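Long-range contacts in acetyl-CoA C-acetyltransferase (Syntrophomonas wolfei subsp. wolfei, PDB 7N7Z), which probably catalyses the reversible condensation of two acetyl-CoA molecules to acetoacetyl-CoA and free CoA: residues A14-G19 with I35-A40; I113-A118 with A259-S264. All blocks are in the same frame, centred on the assembly; numbering follows the deposited sequence.

In the fold
From the N terminus, strand 8-20 runs out first; a short connection then leads into helix 30-45, which folds back over the sheet. Contact 1 closes this small loop by laying the helix on the strand it follows. Contact 2 opens only afterwards and closes a far longer excursion, bringing strand 254-264 back antiparallel to strand 113-121, so the two are in series and neither nests nor crosses. They nevertheless meet: strands 8-20 and 254-264 are sheet neighbours, Ala14 O probably accepts a hydrogen bond from Ala259 N, and Ala37 and Ala38 pack on Ala259. Together they tie three sheet strands to one covering helix in the N-terminal thiolase family region.

Contact 1 of 2, residues A14-G19 with I35-A40; sequences ARTPIG and IIAANA
Helix 30-45 packs over the middle of strand 8-20 here, and the two meet mainly through alanines, with Thr16 and Ile36 adding a looser part. The tight part is a tip-to-tip touch of methyls: Ala14 CB lies 3.3 Å from Ala40 CB, closer than carbon atoms usually come, with both CB atoms directed at the opposite segment. The same Ala14 CB also sits 3.8 Å from Ala37 O, so one methyl meets both a neighbouring methyl and the carbonyl of the helix turn before it. Alanine suits both places: with one methyl each, the side chains let helix and strand come close, and even these methyls are already crowded.

Toward Thr16 the packing loosens. Its CG2 comes to 4.2 Å from Ala37 CB and 4.4 Å from Ile36 CG2, contacts that are little more than grazing. Ile36, at this loose margin, is partly exposed, and Val206 of strand 206-208 touches both Thr16 and Ile36. Threonine fits by dividing its two branches: CG2 serves the helix, while OG1 donates to Pro17 O over 3.1 Å, from above the carbonyl plane, and also bonds to Ala257 N.

Arg15, next along the strand, points away from the helix, as expected from strand alternation. Its NH1 reaches round to Thr16 O, 3.1 Å away and on a lone pair in the carbonyl plane, although the bond is bent to 138° at the hydrogen. Salt bridges from NE to Glu202 and from NH1 to Asp220 help hold the guanidinium, and these acids probably balance its buried charge. The charged chemistry thus belongs to Arg15, and Thr16 combines an apolar branch with a hydrogen-bonding one; between these segments the helix is held by close packing, without hydrogen bonds.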
loop_
_atom_site.group_PDB
_atom_site.type_symbol
_atom_site.label_atom_id
_atom_site.label_comp_id
_atom_site.label_asym_id
_atom_site.label_seq_id
_atom_site.Cartn_x
_atom_site.Cartn_y
_atom_site.Cartn_z
ATOM N N ALA B 14 -19.127 -23.921 -22.322
ATOM C CA ALA B 14 -18.843 -22.626 -22.922
ATOM C C ALA B 14 -17.593 -22.044 -22.283
ATOM O O ALA B 14 -17.223 -22.391 -21.159
ATOM C CB ALA B 14 -20.020 -21.659 -22.761
ATOM N N ARG B 15 -16.944 -21.154 -23.029
ATOM C CA ARG B 15 -15.823 -20.386 -22.511
ATOM C C ARG B 15 -15.820 -19.026 -23.190
ATOM O O ARG B 15 -16.355 -18.858 -24.289
ATOM C CB ARG B 15 -14.485 -21.105 -22.730
ATOM C CG ARG B 15 -14.029 -21.215 -24.185
ATOM C CD ARG B 15 -12.545 -21.555 -24.263
ATOM N NE ARG B 15 -12.065 -21.703 -25.633
ATOM C CZ ARG B 15 -11.438 -20.761 -26.327
ATOM N NH1 ARG B 15 -11.224 -19.554 -25.826
ATOM N NH2 ARG B 15 -11.015 -21.037 -27.558
ATOM N N THR B 16 -15.223 -18.054 -22.516
ATOM C CA THR B 16 -14.971 -16.759 -23.122
ATOM C C THR B 16 -13.700 -16.842 -23.952
ATOM O O THR B 16 -12.957 -17.823 -23.879
ATOM C CB THR B 16 -14.849 -15.686 -22.044
ATOM O OG1 THR B 16 -13.598 -15.832 -21.359
ATOM C CG2 THR B 16 -15.990 -15.794 -21.040
ATOM N N PRO B 17 -13.423 -15.831 -24.771
ATOM C CA PRO B 17 -12.109 -15.759 -25.414
ATOM C C PRO B 17 -11.012 -15.651 -24.367
ATOM O O PRO B 17 -11.238 -15.218 -23.234
ATOM C CB PRO B 17 -12.194 -14.491 -26.275
ATOM C CG PRO B 17 -13.656 -14.250 -26.466
ATOM C CD PRO B 17 -14.311 -14.737 -25.204
ATOM N N ILE B 18 -9.812 -16.066 -24.752
ATOM C CA ILE B 18 -8.642 -15.964 -23.887
ATOM C C ILE B 18 -7.976 -14.624 -24.178
ATOM O O ILE B 18 -7.359 -14.440 -25.230
ATOM C CB ILE B 18 -7.675 -17.135 -24.101
ATOM C CG1 ILE B 18 -8.400 -18.461 -23.847
ATOM C CG2 ILE B 18 -6.467 -17.007 -23.178
ATOM C CD1 ILE B 18 -7.550 -19.689 -24.085
ATOM N N GLY B 19 -8.111 -13.682 -23.243
ATOM C CA GLY B 19 -7.591 -12.350 -23.442
ATOM C C GLY B 19 -6.142 -12.205 -23.011
ATOM O O GLY B 19 -5.628 -12.979 -22.206
ATOM N N ILE B 35 -19.767 -15.255 -14.943
ATOM C CA ILE B 35 -21.208 -15.176 -15.161
ATOM C C ILE B 35 -21.534 -15.367 -16.637
ATOM O O ILE B 35 -22.500 -16.055 -16.990
ATOM C CB ILE B 35 -21.752 -13.837 -14.628
ATOM C CG1 ILE B 35 -21.912 -13.903 -13.107
ATOM C CG2 ILE B 35 -23.083 -13.492 -15.284
ATOM C CD1 ILE B 35 -21.930 -12.554 -12.439
ATOM N N ILE B 36 -20.738 -14.764 -17.521
ATOM C CA ILE B 36 -20.991 -14.893 -18.953
ATOM C C ILE B 36 -20.799 -16.337 -19.397
ATOM O O ILE B 36 -21.632 -16.899 -20.119
ATOM C CB ILE B 36 -20.089 -13.929 -19.745
ATOM C CG1 ILE B 36 -20.510 -12.480 -19.487
ATOM C CG2 ILE B 36 -20.151 -14.246 -21.236
ATOM C CD1 ILE B 36 -19.495 -11.450 -19.939
ATOM N N ALA B 37 -19.704 -16.965 -18.963
ATOM C CA ALA B 37 -19.457 -18.355 -19.335
ATOM C C ALA B 37 -20.499 -19.283 -18.725
ATOM O O ALA B 37 -20.953 -20.230 -19.379
ATOM C CB ALA B 37 -18.051 -18.770 -18.899
ATOM N N ALA B 38 -20.890 -19.030 -17.474
ATOM C CA ALA B 38 -21.875 -19.884 -16.819
ATOM C C ALA B 38 -23.231 -19.788 -17.506
ATOM O O ALA B 38 -23.887 -20.808 -17.748
ATOM C CB ALA B 38 -21.994 -19.513 -15.342
ATOM N N ASN B 39 -23.673 -18.567 -17.821
ATOM C CA ASN B 39 -24.950 -18.401 -18.507
ATOM C C ASN B 39 -24.938 -19.103 -19.859
ATOM O O ASN B 39 -25.930 -19.727 -20.253
ATOM C CB ASN B 39 -25.264 -16.916 -18.677
ATOM C CG ASN B 39 -25.870 -16.303 -17.431
ATOM O OD1 ASN B 39 -26.633 -16.952 -16.713
ATOM N ND2 ASN B 39 -25.531 -15.048 -17.166
ATOM N N ALA B 40 -23.820 -19.012 -20.582
ATOM C CA ALA B 40 -23.716 -19.684 -21.871
ATOM C C ALA B 40 -23.881 -21.190 -21.715
ATOM O O ALA B 40 -24.665 -21.818 -22.434
ATOM C CB ALA B 40 -22.375 -19.355 -22.526
#

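Contact 2 of 2, residues I113-A118 with A259-S264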
loop_
_atom_site.group_PDB
_atom_site.type_symbol
_atom_site.label_atom_id
_atom_site.label_comp_id
_atom_site.label_asym_id
_atom_site.label_seq_id
_atom_site.Cartn_x
_atom_site.Cartn_y
_atom_site.Cartn_z
ATOM N N ILE B 113 -27.686 -32.172 -10.653
ATOM C CA ILE B 113 -27.185 -31.200 -11.616
ATOM C C ILE B 113 -26.194 -30.301 -10.894
ATOM O O ILE B 113 -26.521 -29.725 -9.851
ATOM C CB ILE B 113 -28.321 -30.361 -12.234
ATOM C CG1 ILE B 113 -29.499 -31.259 -12.624
ATOM C CG2 ILE B 113 -27.804 -29.575 -13.435
ATOM C CD1 ILE B 113 -30.685 -30.507 -13.187
ATOM N N SER B 114 -24.989 -30.179 -11.448
ATOM C CA SER B 114 -23.935 -29.372 -10.849
ATOM C C SER B 114 -23.360 -28.430 -11.894
ATOM O O SER B 114 -23.040 -28.853 -13.010
ATOM C CB SER B 114 -22.822 -30.253 -10.271
ATOM O OG SER B 114 -23.247 -30.903 -9.085
ATOM N N LEU B 115 -23.238 -27.158 -11.532
ATOM C CA LEU B 115 -22.565 -26.174 -12.365
ATOM C C LEU B 115 -21.107 -26.079 -11.936
ATOM O O LEU B 115 -20.811 -26.011 -10.739
ATOM C CB LEU B 115 -23.247 -24.811 -12.247
ATOM C CG LEU B 115 -22.528 -23.634 -12.910
ATOM C CD1 LEU B 115 -22.323 -23.888 -14.396
ATOM C CD2 LEU B 115 -23.299 -22.342 -12.688
ATOM N N VAL B 116 -20.201 -26.093 -12.907
ATOM C CA VAL B 116 -18.775 -25.920 -12.654
ATOM C C VAL B 116 -18.318 -24.685 -13.415
ATOM O O VAL B 116 -18.485 -24.608 -14.639
ATOM C CB VAL B 116 -17.957 -27.152 -13.069
ATOM C CG1 VAL B 116 -16.470 -26.902 -12.844
ATOM C CG2 VAL B 116 -18.416 -28.378 -12.299
ATOM N N THR B 117 -17.755 -23.721 -12.695
ATOM C CA THR B 117 -17.170 -22.531 -13.293
ATOM C C THR B 117 -15.673 -22.523 -13.021
ATOM O O THR B 117 -15.226 -22.915 -11.939
ATOM C CB THR B 117 -17.804 -21.250 -12.743
ATOM O OG1 THR B 117 -17.602 -21.179 -11.327
ATOM C CG2 THR B 117 -19.293 -21.219 -13.048
ATOM N N ALA B 118 -14.904 -22.084 -14.013
ATOM C CA ALA B 118 -13.451 -22.007 -13.905
ATOM C C ALA B 118 -13.016 -20.688 -14.521
ATOM O O ALA B 118 -13.293 -20.436 -15.697
ATOM C CB ALA B 118 -12.779 -23.190 -14.608
ATOM N N ALA B 259 -17.158 -22.680 -18.259
ATOM C CA ALA B 259 -18.226 -23.220 -17.430
ATOM C C ALA B 259 -18.795 -24.465 -18.089
ATOM O O ALA B 259 -18.671 -24.665 -19.300
ATOM C CB ALA B 259 -19.331 -22.185 -17.196
ATOM N N ALA B 260 -19.427 -25.303 -17.273
ATOM C CA ALA B 260 -20.000 -26.548 -17.762
ATOM C C ALA B 260 -21.120 -26.981 -16.830
ATOM O O ALA B 260 -21.067 -26.745 -15.620
ATOM C CB ALA B 260 -18.939 -27.649 -17.870
ATOM N N VAL B 261 -22.133 -27.617 -17.411
ATOM C CA VAL B 261 -23.263 -28.165 -16.669
ATOM C C VAL B 261 -23.152 -29.682 -16.714
ATOM O O VAL B 261 -23.214 -30.286 -17.794
ATOM C CB VAL B 261 -24.606 -27.693 -17.246
ATOM C CG1 VAL B 261 -25.764 -28.325 -16.478
ATOM C CG2 VAL B 261 -24.695 -26.178 -17.211
ATOM N N PHE B 262 -22.986 -30.296 -15.547
ATOM C CA PHE B 262 -22.873 -31.740 -15.422
ATOM C C PHE B 262 -24.168 -32.312 -14.860
ATOM O O PHE B 262 -24.907 -31.633 -14.141
ATOM C CB PHE B 262 -21.693 -32.121 -14.525
ATOM C CG PHE B 262 -20.363 -31.673 -15.061
ATOM C CD1 PHE B 262 -19.868 -30.416 -14.759
ATOM C CD2 PHE B 262 -19.613 -32.504 -15.875
ATOM C CE1 PHE B 262 -18.648 -29.997 -15.254
ATOM C CE2 PHE B 262 -18.392 -32.090 -16.375
ATOM C CZ PHE B 262 -17.910 -30.835 -16.063
ATOM N N MET B 263 -24.437 -33.571 -15.199
ATOM C CA MET B 263 -25.679 -34.211 -14.797
ATOM C C MET B 263 -25.482 -35.714 -14.707
ATOM O O MET B 263 -24.663 -36.296 -15.424
ATOM C CB MET B 263 -26.810 -33.922 -15.788
ATOM C CG MET B 263 -27.441 -32.560 -15.634
ATOM S SD MET B 263 -28.826 -32.335 -16.764
ATOM C CE MET B 263 -28.654 -30.590 -17.129
ATOM N N SER B 264 -26.252 -36.338 -13.820
ATOM C CA SER B 264 -26.407 -37.782 -13.871
ATOM C C SER B 264 -27.095 -38.162 -15.175
ATOM O O SER B 264 -27.982 -37.451 -15.658
ATOM C CB SER B 264 -27.219 -38.277 -12.675
ATOM O OG SER B 264 -28.578 -37.895 -12.793
#
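An antiparallel strand pair in the mixed sheet of the N-terminal thiolase region joins 113-118 to 259-264, their axes 4.8 Å apart and their directions at 163°. Ser114 with Phe262 and Val116 with Ala260 are the hydrogen-bonded pairs. Val116 N to Ala260 O (2.9 Å) is nearly straight and lies almost along the C=O axis, whereas Ala260 N to Val116 O (2.9 Å) is bent to 144°; Val116 O also receives a CA-H contact from Ala259 CA at 3.1 Å.

On one face Phe262 CG stands anti to its carbonyl carbon, and the ring crosses Val116 obliquely, Phe262 CE1 3.4 Å from Val116 CG2. Ser114 O lies at the ring edge. Ser114 OG turns to Glu54 of the next strand. On the other face, Ile113 and Met263 run side by side, Ile113 CG2 lying 3.7 Å from Met263 CG, and Val261 CG1 adds to the same methyl. Small Ala259 lets helix 30-45 come close. The backbone polar groups of Ser114, Val116, Ala260 and Phe262 that face across the pair thus satisfy one another, leaving largely apolar side chains to pack under helix 94-107 on the Val116 and Phe262 face and under helix 30-45 and nearby loops on the Ala259 and Met263 face.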